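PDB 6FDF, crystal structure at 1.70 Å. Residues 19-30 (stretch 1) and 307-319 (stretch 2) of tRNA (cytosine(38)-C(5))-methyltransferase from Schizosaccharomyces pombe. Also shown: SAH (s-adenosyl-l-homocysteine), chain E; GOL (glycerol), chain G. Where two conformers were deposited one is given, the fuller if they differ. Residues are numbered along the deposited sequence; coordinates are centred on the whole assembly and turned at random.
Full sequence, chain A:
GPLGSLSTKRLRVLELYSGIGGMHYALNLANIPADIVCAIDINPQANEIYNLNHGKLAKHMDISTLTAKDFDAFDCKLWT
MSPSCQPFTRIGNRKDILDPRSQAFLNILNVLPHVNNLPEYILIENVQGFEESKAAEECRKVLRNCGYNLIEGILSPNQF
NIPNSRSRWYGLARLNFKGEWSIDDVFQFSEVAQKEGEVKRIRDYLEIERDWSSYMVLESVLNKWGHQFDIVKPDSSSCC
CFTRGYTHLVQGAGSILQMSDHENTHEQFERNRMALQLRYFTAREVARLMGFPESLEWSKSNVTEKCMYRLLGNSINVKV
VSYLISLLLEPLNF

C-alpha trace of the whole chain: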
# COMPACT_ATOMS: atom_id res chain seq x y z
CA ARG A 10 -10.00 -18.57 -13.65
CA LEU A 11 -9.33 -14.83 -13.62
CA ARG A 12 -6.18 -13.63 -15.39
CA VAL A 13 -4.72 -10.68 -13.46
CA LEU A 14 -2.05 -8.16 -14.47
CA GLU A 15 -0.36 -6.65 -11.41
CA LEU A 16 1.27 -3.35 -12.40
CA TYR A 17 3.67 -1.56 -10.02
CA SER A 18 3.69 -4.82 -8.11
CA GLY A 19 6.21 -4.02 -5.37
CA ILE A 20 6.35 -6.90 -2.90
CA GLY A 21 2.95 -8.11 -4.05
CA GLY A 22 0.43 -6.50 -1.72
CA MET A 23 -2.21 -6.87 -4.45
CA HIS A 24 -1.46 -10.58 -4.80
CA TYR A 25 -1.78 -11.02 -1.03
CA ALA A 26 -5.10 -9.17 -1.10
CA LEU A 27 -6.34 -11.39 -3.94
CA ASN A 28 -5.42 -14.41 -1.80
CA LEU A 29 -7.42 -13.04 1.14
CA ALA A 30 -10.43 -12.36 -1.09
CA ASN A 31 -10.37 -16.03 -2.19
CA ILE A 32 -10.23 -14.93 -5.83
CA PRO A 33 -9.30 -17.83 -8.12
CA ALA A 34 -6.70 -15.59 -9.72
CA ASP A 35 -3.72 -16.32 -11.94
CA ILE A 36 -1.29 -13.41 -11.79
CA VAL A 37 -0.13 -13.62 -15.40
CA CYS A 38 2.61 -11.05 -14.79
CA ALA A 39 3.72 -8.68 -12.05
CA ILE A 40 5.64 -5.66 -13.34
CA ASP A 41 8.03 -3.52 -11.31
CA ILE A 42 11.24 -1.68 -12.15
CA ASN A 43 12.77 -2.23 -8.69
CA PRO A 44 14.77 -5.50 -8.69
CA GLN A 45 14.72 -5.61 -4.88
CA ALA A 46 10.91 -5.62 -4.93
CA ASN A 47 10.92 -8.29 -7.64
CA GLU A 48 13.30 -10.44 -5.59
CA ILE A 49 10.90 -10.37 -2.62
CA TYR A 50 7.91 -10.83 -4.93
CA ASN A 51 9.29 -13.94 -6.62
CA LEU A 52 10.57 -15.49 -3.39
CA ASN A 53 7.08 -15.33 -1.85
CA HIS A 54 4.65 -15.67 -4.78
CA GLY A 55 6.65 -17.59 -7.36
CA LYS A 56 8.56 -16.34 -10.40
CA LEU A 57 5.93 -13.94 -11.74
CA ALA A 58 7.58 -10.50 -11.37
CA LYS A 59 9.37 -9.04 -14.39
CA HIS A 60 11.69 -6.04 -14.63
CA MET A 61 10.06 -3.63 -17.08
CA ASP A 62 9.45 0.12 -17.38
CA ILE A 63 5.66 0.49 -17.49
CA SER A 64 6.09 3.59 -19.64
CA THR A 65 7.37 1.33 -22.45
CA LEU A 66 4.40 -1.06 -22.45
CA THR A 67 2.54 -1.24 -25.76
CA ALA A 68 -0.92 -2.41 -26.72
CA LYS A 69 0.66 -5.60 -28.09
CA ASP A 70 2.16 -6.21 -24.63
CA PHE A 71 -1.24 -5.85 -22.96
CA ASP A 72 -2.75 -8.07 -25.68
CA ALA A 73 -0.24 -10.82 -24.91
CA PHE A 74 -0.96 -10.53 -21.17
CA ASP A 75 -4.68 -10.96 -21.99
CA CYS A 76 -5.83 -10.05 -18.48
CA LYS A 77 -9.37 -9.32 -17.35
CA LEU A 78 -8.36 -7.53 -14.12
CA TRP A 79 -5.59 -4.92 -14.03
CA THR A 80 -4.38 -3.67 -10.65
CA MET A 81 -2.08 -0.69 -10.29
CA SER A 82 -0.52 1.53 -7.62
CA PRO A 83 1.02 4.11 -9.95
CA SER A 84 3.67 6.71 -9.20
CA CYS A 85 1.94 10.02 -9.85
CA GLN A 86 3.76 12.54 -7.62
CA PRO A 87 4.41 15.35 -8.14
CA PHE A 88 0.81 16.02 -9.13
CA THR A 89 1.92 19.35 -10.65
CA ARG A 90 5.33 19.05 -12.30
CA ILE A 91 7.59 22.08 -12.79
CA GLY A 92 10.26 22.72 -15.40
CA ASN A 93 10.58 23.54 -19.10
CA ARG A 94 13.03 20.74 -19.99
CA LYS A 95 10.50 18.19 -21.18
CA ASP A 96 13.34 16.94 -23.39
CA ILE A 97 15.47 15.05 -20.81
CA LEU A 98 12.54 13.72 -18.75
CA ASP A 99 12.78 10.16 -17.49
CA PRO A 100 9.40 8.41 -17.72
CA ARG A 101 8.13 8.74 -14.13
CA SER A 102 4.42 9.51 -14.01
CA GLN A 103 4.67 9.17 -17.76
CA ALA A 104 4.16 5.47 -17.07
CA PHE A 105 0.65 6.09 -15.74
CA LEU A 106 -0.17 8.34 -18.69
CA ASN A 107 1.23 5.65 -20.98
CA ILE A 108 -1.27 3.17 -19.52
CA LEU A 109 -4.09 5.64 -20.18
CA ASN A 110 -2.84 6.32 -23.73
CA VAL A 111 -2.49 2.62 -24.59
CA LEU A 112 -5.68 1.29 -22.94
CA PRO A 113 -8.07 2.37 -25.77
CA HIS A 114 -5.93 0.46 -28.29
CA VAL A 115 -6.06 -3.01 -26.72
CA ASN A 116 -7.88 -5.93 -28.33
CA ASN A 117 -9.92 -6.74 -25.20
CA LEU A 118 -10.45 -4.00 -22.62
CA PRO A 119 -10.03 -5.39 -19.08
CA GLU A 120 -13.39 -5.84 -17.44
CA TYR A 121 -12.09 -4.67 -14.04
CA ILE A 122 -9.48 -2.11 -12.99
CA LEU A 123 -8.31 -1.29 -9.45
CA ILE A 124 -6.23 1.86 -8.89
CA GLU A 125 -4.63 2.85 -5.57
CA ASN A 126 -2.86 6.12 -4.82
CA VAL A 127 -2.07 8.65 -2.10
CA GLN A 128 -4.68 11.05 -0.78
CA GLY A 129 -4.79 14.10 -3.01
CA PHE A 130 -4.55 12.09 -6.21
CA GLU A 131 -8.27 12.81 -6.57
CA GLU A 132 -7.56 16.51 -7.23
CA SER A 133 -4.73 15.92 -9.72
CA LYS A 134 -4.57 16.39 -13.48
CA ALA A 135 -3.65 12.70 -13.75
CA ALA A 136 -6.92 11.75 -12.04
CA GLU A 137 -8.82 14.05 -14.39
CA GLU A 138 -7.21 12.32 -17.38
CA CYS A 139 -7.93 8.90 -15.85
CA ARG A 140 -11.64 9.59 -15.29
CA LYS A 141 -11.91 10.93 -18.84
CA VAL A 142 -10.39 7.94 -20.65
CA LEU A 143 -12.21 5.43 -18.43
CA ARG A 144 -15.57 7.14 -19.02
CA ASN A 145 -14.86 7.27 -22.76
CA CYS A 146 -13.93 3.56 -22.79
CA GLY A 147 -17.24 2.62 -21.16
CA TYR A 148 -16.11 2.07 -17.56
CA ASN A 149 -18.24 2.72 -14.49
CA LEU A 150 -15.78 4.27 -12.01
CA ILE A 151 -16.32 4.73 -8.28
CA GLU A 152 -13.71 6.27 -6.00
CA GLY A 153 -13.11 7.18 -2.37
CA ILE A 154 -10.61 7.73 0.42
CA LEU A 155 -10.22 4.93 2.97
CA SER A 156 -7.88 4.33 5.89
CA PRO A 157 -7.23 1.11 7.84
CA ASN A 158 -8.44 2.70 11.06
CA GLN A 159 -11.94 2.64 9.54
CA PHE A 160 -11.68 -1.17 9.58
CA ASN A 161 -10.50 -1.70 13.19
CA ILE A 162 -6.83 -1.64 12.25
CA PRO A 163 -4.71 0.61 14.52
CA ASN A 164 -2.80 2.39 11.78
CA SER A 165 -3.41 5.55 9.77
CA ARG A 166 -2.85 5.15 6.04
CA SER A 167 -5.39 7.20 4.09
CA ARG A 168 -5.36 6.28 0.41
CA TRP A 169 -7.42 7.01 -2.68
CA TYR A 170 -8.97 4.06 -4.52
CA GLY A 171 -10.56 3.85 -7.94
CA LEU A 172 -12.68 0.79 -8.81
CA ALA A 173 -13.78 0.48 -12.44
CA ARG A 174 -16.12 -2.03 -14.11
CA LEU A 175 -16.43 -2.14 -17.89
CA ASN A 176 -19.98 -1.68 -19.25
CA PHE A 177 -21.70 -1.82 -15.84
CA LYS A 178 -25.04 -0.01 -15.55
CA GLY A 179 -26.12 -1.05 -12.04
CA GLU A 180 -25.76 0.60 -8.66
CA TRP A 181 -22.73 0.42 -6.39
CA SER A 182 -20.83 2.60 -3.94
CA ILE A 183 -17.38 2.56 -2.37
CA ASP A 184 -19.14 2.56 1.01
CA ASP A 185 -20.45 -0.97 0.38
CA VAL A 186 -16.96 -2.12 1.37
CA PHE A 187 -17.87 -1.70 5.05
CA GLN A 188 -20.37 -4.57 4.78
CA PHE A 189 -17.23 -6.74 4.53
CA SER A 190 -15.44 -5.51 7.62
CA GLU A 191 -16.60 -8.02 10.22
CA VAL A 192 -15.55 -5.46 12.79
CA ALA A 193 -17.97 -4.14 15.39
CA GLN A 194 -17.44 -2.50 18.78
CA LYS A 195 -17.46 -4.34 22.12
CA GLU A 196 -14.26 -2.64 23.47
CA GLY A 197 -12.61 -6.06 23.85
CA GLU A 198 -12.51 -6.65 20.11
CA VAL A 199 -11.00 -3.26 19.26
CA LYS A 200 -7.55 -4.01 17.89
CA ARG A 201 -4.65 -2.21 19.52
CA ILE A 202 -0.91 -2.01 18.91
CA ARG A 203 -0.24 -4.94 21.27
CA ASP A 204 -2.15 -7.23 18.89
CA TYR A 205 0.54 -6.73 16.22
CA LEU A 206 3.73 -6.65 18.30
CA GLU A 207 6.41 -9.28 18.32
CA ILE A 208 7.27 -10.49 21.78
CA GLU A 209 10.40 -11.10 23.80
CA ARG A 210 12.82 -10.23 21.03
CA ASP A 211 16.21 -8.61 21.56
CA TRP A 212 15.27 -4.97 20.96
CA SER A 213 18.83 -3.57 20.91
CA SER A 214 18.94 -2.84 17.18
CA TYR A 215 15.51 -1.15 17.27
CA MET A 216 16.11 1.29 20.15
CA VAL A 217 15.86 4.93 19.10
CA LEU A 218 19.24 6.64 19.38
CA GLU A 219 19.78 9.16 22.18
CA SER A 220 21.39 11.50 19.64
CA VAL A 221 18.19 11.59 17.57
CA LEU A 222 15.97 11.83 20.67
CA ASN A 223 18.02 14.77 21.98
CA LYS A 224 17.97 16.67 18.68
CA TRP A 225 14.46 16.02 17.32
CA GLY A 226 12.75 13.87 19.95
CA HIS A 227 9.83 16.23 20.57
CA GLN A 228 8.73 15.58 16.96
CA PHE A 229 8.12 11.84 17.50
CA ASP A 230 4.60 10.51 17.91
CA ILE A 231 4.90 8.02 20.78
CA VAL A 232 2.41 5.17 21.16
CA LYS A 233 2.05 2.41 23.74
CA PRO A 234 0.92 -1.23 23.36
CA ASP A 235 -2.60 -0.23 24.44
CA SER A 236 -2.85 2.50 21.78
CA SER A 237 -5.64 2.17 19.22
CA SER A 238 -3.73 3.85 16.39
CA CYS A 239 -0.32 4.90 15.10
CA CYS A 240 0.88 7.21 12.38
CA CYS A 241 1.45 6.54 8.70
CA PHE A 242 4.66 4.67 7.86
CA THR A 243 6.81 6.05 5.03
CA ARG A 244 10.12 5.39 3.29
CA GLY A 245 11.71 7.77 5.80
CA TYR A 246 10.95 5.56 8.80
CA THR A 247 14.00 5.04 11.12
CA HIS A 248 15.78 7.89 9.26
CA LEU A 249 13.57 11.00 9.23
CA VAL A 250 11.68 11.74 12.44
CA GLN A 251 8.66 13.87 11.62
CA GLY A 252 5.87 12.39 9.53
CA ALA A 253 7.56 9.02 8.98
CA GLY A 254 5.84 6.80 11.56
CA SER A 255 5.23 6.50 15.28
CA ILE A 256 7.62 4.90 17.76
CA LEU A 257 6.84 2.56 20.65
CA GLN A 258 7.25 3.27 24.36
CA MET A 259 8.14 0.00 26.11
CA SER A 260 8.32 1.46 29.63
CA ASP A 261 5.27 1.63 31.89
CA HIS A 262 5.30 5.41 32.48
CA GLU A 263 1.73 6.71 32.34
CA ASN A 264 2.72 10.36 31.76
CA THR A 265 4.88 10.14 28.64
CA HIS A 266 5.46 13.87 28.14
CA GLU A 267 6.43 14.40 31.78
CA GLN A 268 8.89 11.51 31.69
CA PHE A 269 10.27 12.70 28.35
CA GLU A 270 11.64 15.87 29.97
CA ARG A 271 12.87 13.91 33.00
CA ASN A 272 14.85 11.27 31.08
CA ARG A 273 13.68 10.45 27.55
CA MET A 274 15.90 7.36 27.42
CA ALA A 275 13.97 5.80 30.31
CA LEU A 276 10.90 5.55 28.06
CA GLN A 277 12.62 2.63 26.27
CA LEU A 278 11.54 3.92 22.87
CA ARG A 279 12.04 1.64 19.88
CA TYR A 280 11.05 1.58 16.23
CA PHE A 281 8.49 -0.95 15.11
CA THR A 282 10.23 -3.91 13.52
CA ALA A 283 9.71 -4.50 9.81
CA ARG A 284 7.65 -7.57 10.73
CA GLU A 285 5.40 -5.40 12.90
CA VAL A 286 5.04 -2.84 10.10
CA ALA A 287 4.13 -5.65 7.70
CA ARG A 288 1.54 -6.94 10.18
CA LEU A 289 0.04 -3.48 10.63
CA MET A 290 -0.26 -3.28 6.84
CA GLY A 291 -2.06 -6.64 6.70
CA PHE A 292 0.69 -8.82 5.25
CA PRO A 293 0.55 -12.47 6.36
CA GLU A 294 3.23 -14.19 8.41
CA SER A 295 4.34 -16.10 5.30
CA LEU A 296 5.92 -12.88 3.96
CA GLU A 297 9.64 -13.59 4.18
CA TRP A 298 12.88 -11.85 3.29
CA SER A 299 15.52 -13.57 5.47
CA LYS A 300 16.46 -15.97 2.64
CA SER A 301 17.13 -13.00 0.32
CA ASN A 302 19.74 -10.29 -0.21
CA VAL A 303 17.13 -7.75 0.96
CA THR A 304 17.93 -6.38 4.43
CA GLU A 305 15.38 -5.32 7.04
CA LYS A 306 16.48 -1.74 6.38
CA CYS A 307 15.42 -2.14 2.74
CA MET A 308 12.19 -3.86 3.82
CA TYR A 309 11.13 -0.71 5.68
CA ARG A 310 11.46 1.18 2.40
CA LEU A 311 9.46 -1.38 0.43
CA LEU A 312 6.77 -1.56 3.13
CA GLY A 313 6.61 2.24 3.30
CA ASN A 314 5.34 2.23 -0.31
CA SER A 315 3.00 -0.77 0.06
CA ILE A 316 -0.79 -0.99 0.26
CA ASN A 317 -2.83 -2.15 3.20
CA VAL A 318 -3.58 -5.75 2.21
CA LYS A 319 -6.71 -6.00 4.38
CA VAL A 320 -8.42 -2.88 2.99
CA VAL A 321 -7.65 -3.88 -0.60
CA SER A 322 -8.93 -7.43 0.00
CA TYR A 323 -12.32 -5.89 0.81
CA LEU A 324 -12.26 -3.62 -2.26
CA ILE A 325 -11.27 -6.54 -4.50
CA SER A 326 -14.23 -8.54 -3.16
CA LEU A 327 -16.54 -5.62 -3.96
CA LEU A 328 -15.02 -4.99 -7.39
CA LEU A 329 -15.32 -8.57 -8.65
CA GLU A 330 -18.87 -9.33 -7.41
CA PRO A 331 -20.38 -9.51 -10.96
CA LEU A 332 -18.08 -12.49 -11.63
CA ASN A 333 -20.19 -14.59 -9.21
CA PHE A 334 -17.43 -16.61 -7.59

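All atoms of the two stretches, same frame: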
# COMPACT_ATOMS: atom_id res chain seq x y z
N GLY A 19 5.54 -4.11 -6.66
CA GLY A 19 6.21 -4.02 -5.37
C GLY A 19 6.47 -5.40 -4.79
O GLY A 19 6.93 -6.31 -5.49
N ILE A 20 6.15 -5.58 -3.51
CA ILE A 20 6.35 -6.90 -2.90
C ILE A 20 5.07 -7.72 -2.97
O ILE A 20 4.96 -8.77 -2.33
CB ILE A 20 6.85 -6.78 -1.44
CG1 ILE A 20 5.81 -6.05 -0.58
CG2 ILE A 20 8.20 -6.09 -1.39
CD1 ILE A 20 6.19 -5.97 0.89
N GLY A 21 4.12 -7.28 -3.79
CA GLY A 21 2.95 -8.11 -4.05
C GLY A 21 1.78 -7.94 -3.11
O GLY A 21 1.03 -8.90 -2.91
N GLY A 22 1.61 -6.75 -2.53
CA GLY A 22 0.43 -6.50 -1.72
C GLY A 22 -0.86 -6.88 -2.42
O GLY A 22 -1.75 -7.48 -1.81
N MET A 23 -0.99 -6.54 -3.71
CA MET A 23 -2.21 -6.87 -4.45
C MET A 23 -2.43 -8.37 -4.54
O MET A 23 -3.56 -8.85 -4.41
CB MET A 23 -2.17 -6.26 -5.86
CG MET A 23 -2.18 -4.75 -5.95
SD MET A 23 -3.77 -4.05 -5.44
CE MET A 23 -3.49 -2.32 -5.80
N HIS A 24 -1.35 -9.13 -4.76
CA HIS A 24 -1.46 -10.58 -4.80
C HIS A 24 -1.91 -11.12 -3.45
O HIS A 24 -2.77 -12.01 -3.37
CB HIS A 24 -0.12 -11.18 -5.23
CG HIS A 24 -0.17 -12.63 -5.61
ND1 HIS A 24 0.74 -13.19 -6.48
CD2 HIS A 24 -1.01 -13.62 -5.25
CE1 HIS A 24 0.47 -14.47 -6.64
NE2 HIS A 24 -0.59 -14.76 -5.90
N TYR A 25 -1.36 -10.58 -2.36
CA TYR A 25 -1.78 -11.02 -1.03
C TYR A 25 -3.24 -10.70 -0.79
O TYR A 25 -3.97 -11.49 -0.18
CB TYR A 25 -0.92 -10.38 0.05
CG TYR A 25 0.46 -11.00 0.21
CD1 TYR A 25 0.61 -12.31 0.63
CD2 TYR A 25 1.61 -10.24 0.01
CE1 TYR A 25 1.86 -12.87 0.80
CE2 TYR A 25 2.87 -10.80 0.19
CZ TYR A 25 2.99 -12.11 0.58
OH TYR A 25 4.24 -12.66 0.74
N ALA A 26 -3.70 -9.54 -1.28
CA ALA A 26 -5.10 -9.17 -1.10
C ALA A 26 -6.02 -10.06 -1.93
O ALA A 26 -7.11 -10.41 -1.48
CB ALA A 26 -5.30 -7.69 -1.48
N LEU A 27 -5.58 -10.44 -3.13
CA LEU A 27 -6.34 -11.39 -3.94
C LEU A 27 -6.45 -12.73 -3.23
O LEU A 27 -7.50 -13.38 -3.27
CB LEU A 27 -5.68 -11.56 -5.31
CG LEU A 27 -5.89 -10.40 -6.29
CD1 LEU A 27 -4.83 -10.45 -7.38
CD2 LEU A 27 -7.28 -10.45 -6.90
N ASN A 28 -5.38 -13.16 -2.56
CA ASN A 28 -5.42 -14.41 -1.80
C ASN A 28 -6.45 -14.34 -0.69
O ASN A 28 -7.23 -15.28 -0.48
CB ASN A 28 -4.04 -14.72 -1.21
CG ASN A 28 -3.00 -15.07 -2.26
OD1 ASN A 28 -3.32 -15.34 -3.42
ND2 ASN A 28 -1.73 -15.06 -1.85
N LEU A 29 -6.46 -13.22 0.05
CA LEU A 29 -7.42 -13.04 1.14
C LEU A 29 -8.85 -13.03 0.63
O LEU A 29 -9.76 -13.54 1.30
CB LEU A 29 -7.13 -11.73 1.87
CG LEU A 29 -6.31 -11.71 3.15
CD1 LEU A 29 -6.20 -10.27 3.62
CD2 LEU A 29 -6.94 -12.58 4.21
N ALA A 30 -9.08 -12.44 -0.54
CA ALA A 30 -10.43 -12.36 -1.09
C ALA A 30 -10.89 -13.68 -1.68
O ALA A 30 -12.03 -13.76 -2.17
CB ALA A 30 -10.50 -11.26 -2.14
N CYS A 307 16.08 -2.31 4.04
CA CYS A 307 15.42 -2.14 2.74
C CYS A 307 13.95 -2.53 2.81
O CYS A 307 13.13 -1.97 2.07
CB CYS A 307 16.16 -2.96 1.69
SG CYS A 307 17.81 -2.33 1.31
N MET A 308 13.59 -3.48 3.68
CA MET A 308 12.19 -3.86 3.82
C MET A 308 11.34 -2.69 4.32
O MET A 308 10.19 -2.53 3.89
CB MET A 308 12.04 -5.06 4.75
CG MET A 308 12.35 -6.40 4.11
SD MET A 308 11.37 -6.76 2.64
CE MET A 308 9.70 -6.76 3.28
N TYR A 309 11.86 -1.89 5.25
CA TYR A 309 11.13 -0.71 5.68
C TYR A 309 10.79 0.18 4.49
O TYR A 309 9.69 0.75 4.43
CB TYR A 309 11.93 0.11 6.70
CG TYR A 309 12.03 -0.42 8.11
CD1 TYR A 309 10.90 -0.48 8.93
CD2 TYR A 309 13.25 -0.78 8.65
CE1 TYR A 309 10.99 -0.92 10.23
CE2 TYR A 309 13.35 -1.22 9.96
CZ TYR A 309 12.22 -1.29 10.75
OH TYR A 309 12.31 -1.72 12.05
N ARG A 310 11.72 0.31 3.55
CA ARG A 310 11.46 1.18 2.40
C ARG A 310 10.40 0.59 1.49
O ARG A 310 9.54 1.31 0.98
CB ARG A 310 12.76 1.42 1.63
CG ARG A 310 13.87 1.96 2.51
CD ARG A 310 15.13 2.27 1.72
NE ARG A 310 16.19 2.76 2.60
CZ ARG A 310 17.38 2.18 2.73
NH1 ARG A 310 17.69 1.12 1.99
NH2 ARG A 310 18.28 2.70 3.56
N LEU A 311 10.45 -0.73 1.28
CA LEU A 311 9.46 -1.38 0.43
C LEU A 311 8.09 -1.36 1.10
O LEU A 311 7.07 -1.14 0.43
CB LEU A 311 9.89 -2.82 0.15
CG LEU A 311 11.18 -2.99 -0.67
CD1 LEU A 311 11.58 -4.46 -0.79
CD2 LEU A 311 11.00 -2.35 -2.04
N LEU A 312 8.04 -1.60 2.41
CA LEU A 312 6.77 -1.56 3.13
C LEU A 312 6.19 -0.16 3.16
O LEU A 312 4.97 0.02 3.06
CB LEU A 312 6.97 -2.10 4.55
CG LEU A 312 7.12 -3.62 4.61
CD1 LEU A 312 7.70 -4.08 5.96
CD2 LEU A 312 5.78 -4.30 4.34
N GLY A 313 7.06 0.85 3.26
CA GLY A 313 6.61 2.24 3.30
C GLY A 313 5.82 2.65 2.07
O GLY A 313 5.03 3.59 2.14
N ASN A 314 6.04 1.97 0.94
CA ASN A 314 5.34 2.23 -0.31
C ASN A 314 4.27 1.19 -0.64
O ASN A 314 3.78 1.17 -1.77
CB ASN A 314 6.33 2.29 -1.46
CG ASN A 314 7.18 3.53 -1.43
OD1 ASN A 314 6.72 4.59 -1.01
ND2 ASN A 314 8.42 3.41 -1.88
N SER A 315 3.91 0.33 0.31
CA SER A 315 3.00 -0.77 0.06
C SER A 315 1.57 -0.40 0.45
O SER A 315 1.32 0.55 1.19
CB SER A 315 3.43 -2.02 0.84
OG SER A 315 4.70 -2.48 0.41
N ILE A 316 0.62 -1.18 -0.07
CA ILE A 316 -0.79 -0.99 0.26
C ILE A 316 -1.09 -1.59 1.62
O ILE A 316 -0.26 -2.31 2.18
CB ILE A 316 -1.69 -1.64 -0.81
CG1 ILE A 316 -1.44 -3.16 -0.83
CG2 ILE A 316 -1.45 -1.00 -2.16
CD1 ILE A 316 -2.49 -3.96 -1.54
N ASN A 317 -2.28 -1.33 2.14
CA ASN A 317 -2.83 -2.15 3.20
C ASN A 317 -3.57 -3.32 2.57
O ASN A 317 -4.57 -3.12 1.85
CB ASN A 317 -3.75 -1.35 4.13
CG ASN A 317 -4.24 -2.18 5.29
OD1 ASN A 317 -5.03 -3.10 5.10
ND2 ASN A 317 -3.74 -1.88 6.49
N VAL A 318 -3.09 -4.53 2.84
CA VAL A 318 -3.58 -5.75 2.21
C VAL A 318 -5.02 -6.04 2.62
O VAL A 318 -5.83 -6.52 1.82
CB VAL A 318 -2.65 -6.92 2.56
CG1 VAL A 318 -3.23 -8.25 2.09
CG2 VAL A 318 -1.26 -6.69 1.96
N LYS A 319 -5.36 -5.76 3.89
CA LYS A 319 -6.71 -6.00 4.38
C LYS A 319 -7.73 -5.12 3.66
O LYS A 319 -8.73 -5.61 3.13
CB LYS A 319 -6.77 -5.76 5.89
CG LYS A 319 -6.69 -7.02 6.73
CD LYS A 319 -7.91 -7.90 6.53
CE LYS A 319 -7.74 -9.24 7.21
NZ LYS A 319 -8.78 -10.21 6.76
N SAH E . 1.69 -1.75 -4.65
CA SAH E . 2.98 -2.34 -4.40
CB SAH E . 4.09 -1.28 -4.35
CG SAH E . 3.72 -0.05 -5.18
SD SAH E . 4.80 1.32 -4.87
C SAH E . 2.95 -3.13 -3.13
O SAH E . 1.85 -3.24 -2.54
OXT SAH E . 4.02 -3.65 -2.74
C5' SAH E . 5.04 1.74 -6.56
C4' SAH E . 5.93 0.69 -7.22
O4' SAH E . 5.96 0.96 -8.61
C3' SAH E . 7.37 0.70 -6.71
O3' SAH E . 7.77 -0.62 -6.33
C2' SAH E . 8.20 1.12 -7.93
O2' SAH E . 9.43 0.38 -8.02
C1' SAH E . 7.28 0.78 -9.09
N9 SAH E . 7.41 1.68 -10.26
C8 SAH E . 7.46 3.02 -10.26
N7 SAH E . 7.58 3.49 -11.53
C5 SAH E . 7.61 2.44 -12.36
C6 SAH E . 7.72 2.23 -13.82
N6 SAH E . 7.83 3.28 -14.66
N1 SAH E . 7.71 0.95 -14.27
C2 SAH E . 7.61 -0.10 -13.44
N3 SAH E . 7.50 0.02 -12.10
C4 SAH E . 7.51 1.24 -11.52
C1 GOL G . -9.30 -13.89 6.42
O1 GOL G . -9.69 -12.74 7.11
C2 GOL G . -10.54 -14.45 5.67
O2 GOL G . -11.59 -13.54 5.64
C3 GOL G . -10.02 -14.84 4.27
O3 GOL G . -11.12 -14.96 3.42

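The contact between residues 19-30 and 307-319 joins segments at least 288 positions apart in sequence and buries 523 Å², both sides summed. No hydrogen bond crosses directly between the two stretches; the evidence for their association is close apolar packing, supplemented by a ligand that both of them bind.

Val318 is the centre of one half of the contact. Its CA lies 5.0 Å from the CA of Ala26, and its CA-to-CB bond points toward the helix 22-29. With chi1 at 172° (t), its methyls pack on that helix: Val318 CG1 lies 3.7 Å from Tyr25 CB and 3.9 Å from Leu29 CD1, and Val318 CG2 lies 3.9 Å from Gly22 O. The side chain thus fits as a knob into a hole formed by Gly22, Tyr25, Ala26 and Leu29. The small residues let the backbones come close, as Ala26 CB lies only 3.5 Å from Val318 O. Tyr25 contributes through its CB; chi1 of -77° (m) leads its ring away from the other stretch.

Gly22 also makes room for Ile316. An ideal CB on Gly22 would fall 2.6 Å from Ile316 CG1, a clash, and the space is taken up by the isoleucine itself. Ile316 adopts chi1 62° (p) and chi2 164° (t), which brings its CD1 to 3.5 Å from Gly22 C. The same methyl is 4.1 Å from Met23 SD. Met23 starts with its CA-to-CB bond pointing away, but chi1 and chi2 near -66° and -69° (both m) bring its end nearer.

Ile20 anchors the other half, with the largest area covered by the opposing stretch, 99 Å². Its CA-to-CB bond points toward the other stretch, and chi1 61° (p) with chi2 176° (t) spreads its methyls over several partners. Ile20 CG2 meets Leu311 CD1 at 3.8 Å, while Ile20 CD1 lies 3.9 Å from Leu312 CD2 and 4.3 Å from Met308 CE. Met308 is m at all three chi angles, so its end approaches although its CA-to-CB bond points sideways.

Ile20 CD1 is also 3.8 Å from Ser315 OG. That hydroxyl is not left unpaired: with chi1 -63° (m), Ser315 OG donates to Leu311 O at 2.7 Å, turning back onto its own stretch.

S-adenosyl-l-homocysteine bridges the two backbones. Ile20 N donates to SAH OXT (3.0 Å, angle 141°), and Ile316 N makes a weak bond to SAH O (3.4 Å, 164°). Gly19 suits this site twice over: its phi is 58°, and an ideal CB would stand 2.2 Å from SAH OXT.

At the outer edge, Lys319 has an off-rotamer chi1 of -99°, yet its extended chi3 and chi4 carry NZ to 3.9 Å from Leu29 CD2. Lys319 NZ donates to GOL O1 at 2.7 Å, so a glycerol probably taken from the crystallisation liquor accompanies this conformer, one of two deposited. Leu29, also off-rotamer at -97°, touches a crystal neighbour.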